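Local coordinates for putative Acetyltransferase from the GNAT family (Novosphingobium aromaticivorans DSM 12444, PDB 3EC4), which probably transfers an acyl group, such as acetyl from acetyl-CoA, to an acceptor molecule, as expected for a GNAT-family acyltransferase, at residues A82-M87 / Y194-A199; P7-V12 / A215-T220; V137-R142 / P167-R172. One frame throughout, in Å; residues are numbered along the deposited sequence. Where two conformers were deposited one is given.

Interaction 1 (A82-M87 / Y194-A199); sequences APLLQM and YLHSYA
Two neighbouring antiparallel strands of the central mixed sheet, 76-88 and 192-198, meet here; the second also runs parallel to strand 157-165, the strand pairing that characterises the GNAT fold. Across A82-M87 and Y194-A199 the strand directions differ by 144°. L85 pairs with S197 through both backbone bonds, L85 N reaching S197 O at 2.8 Å nearly along the C=O axis and S197 N returning to L85 O. M87 and L195 form the next hydrogen-bonded pair, with M87 N to L195 O at 2.8 Å. At the strand end, A199 N meets P83 O from above the carbonyl plane at 2.9 Å. Between the L85-S197 and M87-L195 pairs lies the non-hydrogen-bonded pair Q86-H196, whose side chains run side by side on one face. This pairing sets Q86 CB 3.5 Å from H196 CD2. The extended Q86 chain, CG anti to the backbone N (chi1 -174°), carries Q86 CG within 3.6 Å of H196 NE2 and the amide alongside the ring. Q86 NE2 donates to H196 NE2 over 3.0 Å, in the amide plane but tilted from the imidazole plane; the two planes are 53° apart. Q86 NE2 also donates to L8 O, while Q86 OE1 accepts from R216 NH1. L84 CD1 packs obliquely on the imidazole, 3.9 Å from H196 CD2. On the other face, M87 CB and L195 CD1 touch at 4.0 Å, beside helix 202-210. An alanine in place of H196 would probably loosen the Q86 amide, removing one of the two acceptors of Q86 NE2 and the ring against which L84 CD1 packs. Because H196 NE2 accepts, a neutral imidazole would carry its proton on ND1, and the three-way grip on Q86 decides which end of its amide is oxygen.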
# COMPACT_ATOMS: atom_id res chain seq x y z
N ALA A 82 7.24 -11.94 -3.35
CA ALA A 82 5.84 -11.99 -3.65
C ALA A 82 5.52 -11.41 -5.04
O ALA A 82 5.62 -10.22 -5.24
CB ALA A 82 5.09 -11.21 -2.56
N PRO A 83 5.17 -12.26 -6.00
CA PRO A 83 4.69 -11.76 -7.27
C PRO A 83 3.40 -10.96 -7.08
O PRO A 83 2.44 -11.41 -6.42
CB PRO A 83 4.43 -13.04 -8.07
CG PRO A 83 5.35 -14.07 -7.41
CD PRO A 83 5.21 -13.73 -5.97
N LEU A 84 3.39 -9.78 -7.68
CA LEU A 84 2.22 -8.89 -7.66
C LEU A 84 1.65 -8.63 -9.04
O LEU A 84 2.37 -8.69 -10.05
CB LEU A 84 2.58 -7.52 -7.06
CG LEU A 84 3.29 -7.54 -5.72
CD1 LEU A 84 3.67 -6.09 -5.31
CD2 LEU A 84 2.45 -8.26 -4.63
N LEU A 85 0.37 -8.25 -9.07
CA LEU A 85 -0.23 -7.71 -10.28
C LEU A 85 -0.54 -6.27 -9.93
O LEU A 85 -1.30 -6.03 -8.98
CB LEU A 85 -1.50 -8.47 -10.69
CG LEU A 85 -2.21 -7.89 -11.94
CD1 LEU A 85 -1.34 -7.96 -13.22
CD2 LEU A 85 -3.57 -8.52 -12.18
N GLN A 86 0.07 -5.34 -10.63
CA GLN A 86 -0.27 -3.92 -10.45
C GLN A 86 -1.42 -3.52 -11.36
O GLN A 86 -1.40 -3.84 -12.55
CB GLN A 86 0.96 -3.06 -10.73
CG GLN A 86 0.75 -1.59 -10.44
CD GLN A 86 1.97 -0.78 -10.87
OE1 GLN A 86 2.06 -0.41 -12.03
NE2 GLN A 86 2.91 -0.55 -9.97
N MSE A 87 -2.41 -2.81 -10.81
CA MSE A 87 -3.66 -2.45 -11.51
C MSE A 87 -3.95 -0.96 -11.42
O MSE A 87 -3.55 -0.32 -10.47
CB MSE A 87 -4.86 -3.25 -10.94
CG MSE A 87 -4.58 -4.71 -10.89
SE MSE A 87 -6.04 -5.80 -10.34
CE MSE A 87 -7.09 -5.79 -11.97
N TYR A 194 -4.49 3.42 -8.33
CA TYR A 194 -3.81 2.16 -8.65
C TYR A 194 -3.69 1.31 -7.39
O TYR A 194 -3.85 1.80 -6.28
CB TYR A 194 -2.44 2.44 -9.28
CG TYR A 194 -1.37 2.74 -8.28
CD1 TYR A 194 -1.24 4.01 -7.74
CD2 TYR A 194 -0.44 1.78 -7.94
CE1 TYR A 194 -0.23 4.27 -6.80
CE2 TYR A 194 0.55 2.03 -7.05
CZ TYR A 194 0.64 3.30 -6.48
OH TYR A 194 1.65 3.55 -5.57
N LEU A 195 -3.37 0.03 -7.56
CA LEU A 195 -3.17 -0.85 -6.44
C LEU A 195 -2.35 -2.02 -6.88
O LEU A 195 -2.11 -2.22 -8.05
CB LEU A 195 -4.50 -1.32 -5.85
CG LEU A 195 -5.47 -2.07 -6.80
CD1 LEU A 195 -5.05 -3.52 -7.00
CD2 LEU A 195 -6.94 -1.97 -6.32
N HIS A 196 -1.86 -2.76 -5.91
CA HIS A 196 -1.23 -4.04 -6.15
C HIS A 196 -2.07 -5.13 -5.52
O HIS A 196 -2.58 -4.95 -4.39
CB HIS A 196 0.18 -4.12 -5.54
CG HIS A 196 1.16 -3.15 -6.14
ND1 HIS A 196 1.47 -1.95 -5.55
CD2 HIS A 196 1.86 -3.20 -7.30
CE1 HIS A 196 2.33 -1.30 -6.32
NE2 HIS A 196 2.60 -2.04 -7.37
N SER A 197 -2.21 -6.25 -6.21
CA SER A 197 -2.71 -7.49 -5.62
C SER A 197 -1.58 -8.49 -5.63
O SER A 197 -0.79 -8.44 -6.52
CB SER A 197 -3.83 -8.04 -6.48
OG SER A 197 -4.43 -9.21 -5.92
N TYR A 198 -1.62 -9.48 -4.75
CA TYR A 198 -0.82 -10.67 -4.97
C TYR A 198 -1.29 -11.25 -6.29
O TYR A 198 -2.50 -11.24 -6.56
CB TYR A 198 -0.98 -11.68 -3.84
CG TYR A 198 -0.34 -11.23 -2.56
CD1 TYR A 198 1.02 -11.39 -2.38
CD2 TYR A 198 -1.06 -10.57 -1.58
CE1 TYR A 198 1.64 -10.98 -1.25
CE2 TYR A 198 -0.43 -10.14 -0.41
CZ TYR A 198 0.93 -10.34 -0.27
OH TYR A 198 1.61 -9.96 0.87
N ALA A 199 -0.35 -11.72 -7.13
CA ALA A 199 -0.71 -12.30 -8.43
C ALA A 199 -1.54 -13.54 -8.24
O ALA A 199 -2.35 -13.92 -9.12
CB ALA A 199 0.54 -12.63 -9.24

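Interaction 2 (P7-V12 / A215-T220); sequences PLDRPV and ARRAMT
Segment 7-12 makes a short 3-10 turn at P7-D9 and passes R10, at the N-cap position, into helix 11-17, while 215-220 is strand throughout. The backbones stay apart, the nearest CA pair being D9 and M219 at 8.0 Å, so side chains bridge the gap. A classic beta bulge sets R216 and R217 together opposite Q86, and both direct their CB atoms toward the N-terminal segment. Their guanidinium groups converge on a single oxygen, D9 OD1. R216, extended from CG to NE, grips it end-on with two nitrogens: R216 NH2 lies 2.9 Å from D9 OD1, and NH1 approaches along the anti lone pair of the same oxygen. R217 arrives differently, its chain bent at chi3 (-53°), with R217 NH1 3.0 Å from D9 OD1 and well above the carboxylate plane. The carboxylate is turned 87° against the R217 guanidinium but only 35° against that of R216. R217 NE donates to A218 O, which helps fix the bend; R216 NH1 also donates to Q86 OE1, and D9 OD2 is held by H6 N. L8 CB lies over one face of the R216 guanidinium, 3.7 Å from R216 NH1, and L8 crosses the R216 chain obliquely, its CD1 touching R216 CD. The selenomethionine M219, bent at chi2 and chi3, puts its methyl CE 3.6 Å from P11 CD, tip to tip. The same methyl comes within 3.3 Å of D9 O, a buried carbonyl oxygen without a polar partner. Two positive groups on one oxygen would probably keep D9 ionised. The whole is a salt-bridge network built on a classic bulge, by which the N-terminal turn and helix start are fastened over the sheet.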
# COMPACT_ATOMS: atom_id res chain seq x y z
N PRO A 7 5.95 6.34 -13.72
CA PRO A 7 6.06 6.48 -12.27
C PRO A 7 5.70 5.23 -11.49
O PRO A 7 6.31 4.98 -10.44
CB PRO A 7 5.05 7.60 -11.93
CG PRO A 7 5.01 8.41 -13.15
CD PRO A 7 5.15 7.43 -14.30
N LEU A 8 4.76 4.44 -12.00
CA LEU A 8 4.33 3.22 -11.30
C LEU A 8 5.32 2.05 -11.45
O LEU A 8 5.16 1.02 -10.81
CB LEU A 8 2.95 2.81 -11.76
CG LEU A 8 1.76 3.72 -11.50
CD1 LEU A 8 0.54 2.92 -11.97
CD2 LEU A 8 1.68 4.03 -9.99
N ASP A 9 6.33 2.19 -12.29
CA ASP A 9 7.36 1.13 -12.38
C ASP A 9 8.22 1.05 -11.13
O ASP A 9 8.86 0.04 -10.86
CB ASP A 9 8.25 1.34 -13.59
CG ASP A 9 7.53 1.13 -14.89
OD1 ASP A 9 6.44 0.53 -14.93
OD2 ASP A 9 8.05 1.64 -15.88
N ARG A 10 8.34 2.15 -10.41
CA ARG A 10 9.10 2.16 -9.18
C ARG A 10 8.36 2.97 -8.14
O ARG A 10 8.69 4.14 -7.90
CB ARG A 10 10.50 2.73 -9.41
CG ARG A 10 11.37 1.97 -10.43
CD ARG A 10 12.85 2.35 -10.25
NE ARG A 10 13.29 1.81 -8.98
CZ ARG A 10 14.31 2.25 -8.24
NH1 ARG A 10 15.08 3.26 -8.63
NH2 ARG A 10 14.54 1.65 -7.09
N PRO A 11 7.26 2.41 -7.60
CA PRO A 11 6.32 3.24 -6.82
C PRO A 11 6.90 3.71 -5.49
O PRO A 11 6.62 4.83 -5.07
CB PRO A 11 5.06 2.35 -6.67
CG PRO A 11 5.49 0.99 -7.03
CD PRO A 11 6.79 1.03 -7.77
N VAL A 12 7.77 2.93 -4.88
CA VAL A 12 8.44 3.36 -3.64
C VAL A 12 9.44 4.48 -3.92
O VAL A 12 9.45 5.52 -3.25
CB VAL A 12 9.16 2.16 -2.93
CG1 VAL A 12 9.88 2.65 -1.67
CG2 VAL A 12 8.16 1.06 -2.62
N ALA A 215 -5.43 -4.57 -15.33
CA ALA A 215 -4.06 -5.00 -15.18
C ALA A 215 -3.15 -4.06 -15.91
O ALA A 215 -3.37 -3.75 -17.09
CB ALA A 215 -3.88 -6.43 -15.73
N ARG A 216 -2.15 -3.57 -15.22
CA ARG A 216 -1.16 -2.73 -15.83
C ARG A 216 0.12 -3.54 -16.12
O ARG A 216 0.54 -3.63 -17.27
CB ARG A 216 -0.83 -1.52 -14.97
CG ARG A 216 -0.06 -0.50 -15.77
CD ARG A 216 0.63 0.52 -14.96
NE ARG A 216 1.77 1.00 -15.72
CZ ARG A 216 3.06 0.82 -15.42
NH1 ARG A 216 3.49 0.19 -14.32
NH2 ARG A 216 3.94 1.32 -16.26
N ARG A 217 0.72 -4.12 -15.08
CA ARG A 217 1.88 -4.95 -15.26
C ARG A 217 2.14 -5.78 -14.01
O ARG A 217 1.66 -5.48 -12.91
CB ARG A 217 3.12 -4.13 -15.60
CG ARG A 217 3.59 -3.21 -14.50
CD ARG A 217 5.00 -2.62 -14.75
NE ARG A 217 6.02 -3.61 -15.02
CZ ARG A 217 7.22 -3.36 -15.50
NH1 ARG A 217 7.63 -2.11 -15.77
NH2 ARG A 217 8.03 -4.35 -15.71
N ALA A 218 2.97 -6.79 -14.20
CA ALA A 218 3.50 -7.56 -13.09
C ALA A 218 4.56 -6.77 -12.37
O ALA A 218 5.34 -5.98 -12.98
CB ALA A 218 4.07 -8.91 -13.58
N MSE A 219 4.58 -6.94 -11.05
CA MSE A 219 5.61 -6.38 -10.19
C MSE A 219 6.05 -7.45 -9.18
O MSE A 219 5.46 -8.53 -9.11
CB MSE A 219 5.11 -5.12 -9.45
CG MSE A 219 4.64 -3.99 -10.38
SE MSE A 219 6.11 -3.04 -11.15
CE MSE A 219 6.59 -2.04 -9.58
N THR A 220 7.08 -7.14 -8.41
CA THR A 220 7.57 -8.02 -7.35
C THR A 220 7.86 -7.25 -6.06
O THR A 220 8.60 -6.25 -6.08
CB THR A 220 8.86 -8.72 -7.77
OG1 THR A 220 8.65 -9.33 -9.05
CG2 THR A 220 9.30 -9.77 -6.76

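Interaction 3 (V137-R142 / P167-R172); sequences VRIDGR and PEYRGR
I139 and Y169 meet tip to tip. I139 CG1 is anti to the carbonyl carbon (chi1 -66°) and CG2 anti to the backbone N, spreading both branches toward the phenol: I139 CG2 lies 3.7 Å from Y169 CE1, while I139 CD1 runs on to R172 NH1 at 3.8 Å. R172 is extended from CG to NE, so its guanidinium has one face against the rim of the Y169 ring. E168 CG lies over one face of that ring. The extended R142 chain runs at about a right angle to the Y169 side chain, R142 CD 3.4 Å from Y169 OH, yet the guanidinium lies nearly parallel to the ring plane (16°). No direct hydrogen bond joins the segments; a water does, lying 2.6 Å from Y169 OH and donating to D140 OD2 at 2.5 Å, with a weak bond from R142 NH1. D140 and R142 belong to the type I' turn I139-R142, which links strands 134-139 and 142-149 as a tight hairpin. R170 opens the Q/R-x-x-G-x-G/A signature that in GNAT relatives binds the CoA pyrophosphate. I139 and Y169 also pack on A144 of strand 142-149 and L174 of helix 174-188, joining the hairpin to the loop entering that helix.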
# COMPACT_ATOMS: atom_id res chain seq x y z
N VAL A 137 -16.50 1.21 7.87
CA VAL A 137 -17.90 0.90 8.11
C VAL A 137 -18.01 0.35 9.52
O VAL A 137 -17.18 -0.46 9.95
CB VAL A 137 -18.49 -0.12 7.10
CG1 VAL A 137 -19.98 -0.30 7.35
CG2 VAL A 137 -18.26 0.34 5.67
N ARG A 138 -19.04 0.80 10.22
CA ARG A 138 -19.32 0.34 11.59
C ARG A 138 -20.56 -0.52 11.62
O ARG A 138 -21.54 -0.20 10.97
CB ARG A 138 -19.47 1.52 12.56
CG ARG A 138 -18.18 2.33 12.69
CD ARG A 138 -17.95 2.90 14.09
NE ARG A 138 -16.54 3.27 14.25
CZ ARG A 138 -15.69 2.74 15.13
NH1 ARG A 138 -16.08 1.81 15.99
NH2 ARG A 138 -14.43 3.15 15.16
N ILE A 139 -20.49 -1.60 12.36
CA ILE A 139 -21.58 -2.58 12.54
C ILE A 139 -21.62 -2.93 14.04
O ILE A 139 -20.60 -3.28 14.63
CB ILE A 139 -21.32 -3.85 11.70
CG1 ILE A 139 -21.37 -3.54 10.21
CG2 ILE A 139 -22.35 -4.97 12.05
CD1 ILE A 139 -21.16 -4.75 9.30
N ASP A 140 -22.80 -2.79 14.66
CA ASP A 140 -23.00 -2.99 16.12
C ASP A 140 -22.02 -2.13 16.91
O ASP A 140 -21.48 -2.57 17.94
CB ASP A 140 -22.80 -4.47 16.54
CG ASP A 140 -23.63 -5.45 15.70
OD1 ASP A 140 -24.84 -5.20 15.51
OD2 ASP A 140 -23.05 -6.49 15.26
N GLY A 141 -21.74 -0.94 16.39
CA GLY A 141 -20.74 -0.05 17.00
C GLY A 141 -19.29 -0.41 16.82
O GLY A 141 -18.42 0.33 17.23
N ARG A 142 -19.00 -1.55 16.20
CA ARG A 142 -17.63 -1.97 15.93
C ARG A 142 -17.17 -1.50 14.55
O ARG A 142 -17.99 -1.36 13.64
CB ARG A 142 -17.52 -3.47 16.03
CG ARG A 142 -18.04 -3.99 17.33
CD ARG A 142 -17.69 -5.44 17.61
NE ARG A 142 -18.10 -5.72 18.99
CZ ARG A 142 -19.30 -6.16 19.38
NH1 ARG A 142 -20.27 -6.47 18.53
NH2 ARG A 142 -19.52 -6.32 20.68
N PRO A 167 -13.08 -11.10 9.93
CA PRO A 167 -13.71 -12.32 9.42
C PRO A 167 -15.19 -12.40 9.66
O PRO A 167 -15.93 -12.76 8.72
CB PRO A 167 -12.97 -13.43 10.15
CG PRO A 167 -11.65 -12.89 10.42
CD PRO A 167 -11.87 -11.40 10.70
N GLU A 168 -15.65 -12.01 10.84
CA GLU A 168 -17.06 -12.08 11.16
C GLU A 168 -17.96 -11.13 10.34
O GLU A 168 -19.20 -11.31 10.34
CB GLU A 168 -17.32 -11.88 12.66
CG GLU A 168 -16.82 -10.58 13.25
CD GLU A 168 -15.43 -10.65 13.83
OE1 GLU A 168 -14.54 -11.34 13.24
OE2 GLU A 168 -15.20 -9.94 14.85
N TYR A 169 -17.37 -10.14 9.66
CA TYR A 169 -18.13 -9.25 8.78
C TYR A 169 -17.85 -9.44 7.28
O TYR A 169 -18.23 -8.59 6.44
CB TYR A 169 -17.88 -7.78 9.13
CG TYR A 169 -18.14 -7.51 10.59
CD1 TYR A 169 -19.41 -7.67 11.14
CD2 TYR A 169 -17.11 -7.12 11.41
CE1 TYR A 169 -19.62 -7.44 12.51
CE2 TYR A 169 -17.31 -6.87 12.76
CZ TYR A 169 -18.55 -7.04 13.31
OH TYR A 169 -18.70 -6.79 14.64
N ARG A 170 -17.18 -10.53 6.95
CA ARG A 170 -16.86 -10.83 5.55
C ARG A 170 -18.08 -11.36 4.82
O ARG A 170 -19.08 -11.75 5.43
CB ARG A 170 -15.66 -11.76 5.46
CG ARG A 170 -14.40 -11.01 5.75
CD ARG A 170 -13.22 -11.88 5.70
NE ARG A 170 -12.06 -11.17 6.27
CZ ARG A 170 -10.91 -11.74 6.60
NH1 ARG A 170 -10.72 -13.04 6.41
NH2 ARG A 170 -9.94 -11.00 7.12
N GLY A 171 -18.01 -11.30 3.49
CA GLY A 171 -19.09 -11.77 2.66
C GLY A 171 -20.29 -10.87 2.65
O GLY A 171 -21.37 -11.32 2.24
N ARG A 172 -20.13 -9.60 3.06
CA ARG A 172 -21.25 -8.62 3.03
C ARG A 172 -21.04 -7.46 2.06
O ARG A 172 -21.80 -6.51 2.06
CB ARG A 172 -21.44 -7.98 4.40
CG ARG A 172 -21.60 -8.97 5.51
CD ARG A 172 -22.08 -8.28 6.75
NE ARG A 172 -21.89 -9.16 7.88
CZ ARG A 172 -22.44 -8.98 9.08
NH1 ARG A 172 -23.23 -7.95 9.31
NH2 ARG A 172 -22.17 -9.85 10.05
O HOH W 1 -20.85 -7.53 15.93

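Interactions 1 and 2 are one continuous patch, their centres 8 Å apart. Strands 76-88 and 214-226 are sheet neighbours, Q86 N bonds R217 O at 2.8 Å, and Y194 packs on L8 and P11. Interaction 3 lies well away along the same sheet, across the chain's centre from interaction 2; its centre is about 26 Å from that of interaction 1 and about 32 Å from that of interaction 2. In GNAT relatives acetyl-CoA lies between the strands corresponding to 157-165 and 192-198, its pyrophosphate at the loop that includes 167-172, before helix 174-188; interaction 1 would probably lie beside the cleft, through strand 192-198, and the 167-172 side of interaction 3 at its pyrophosphate end.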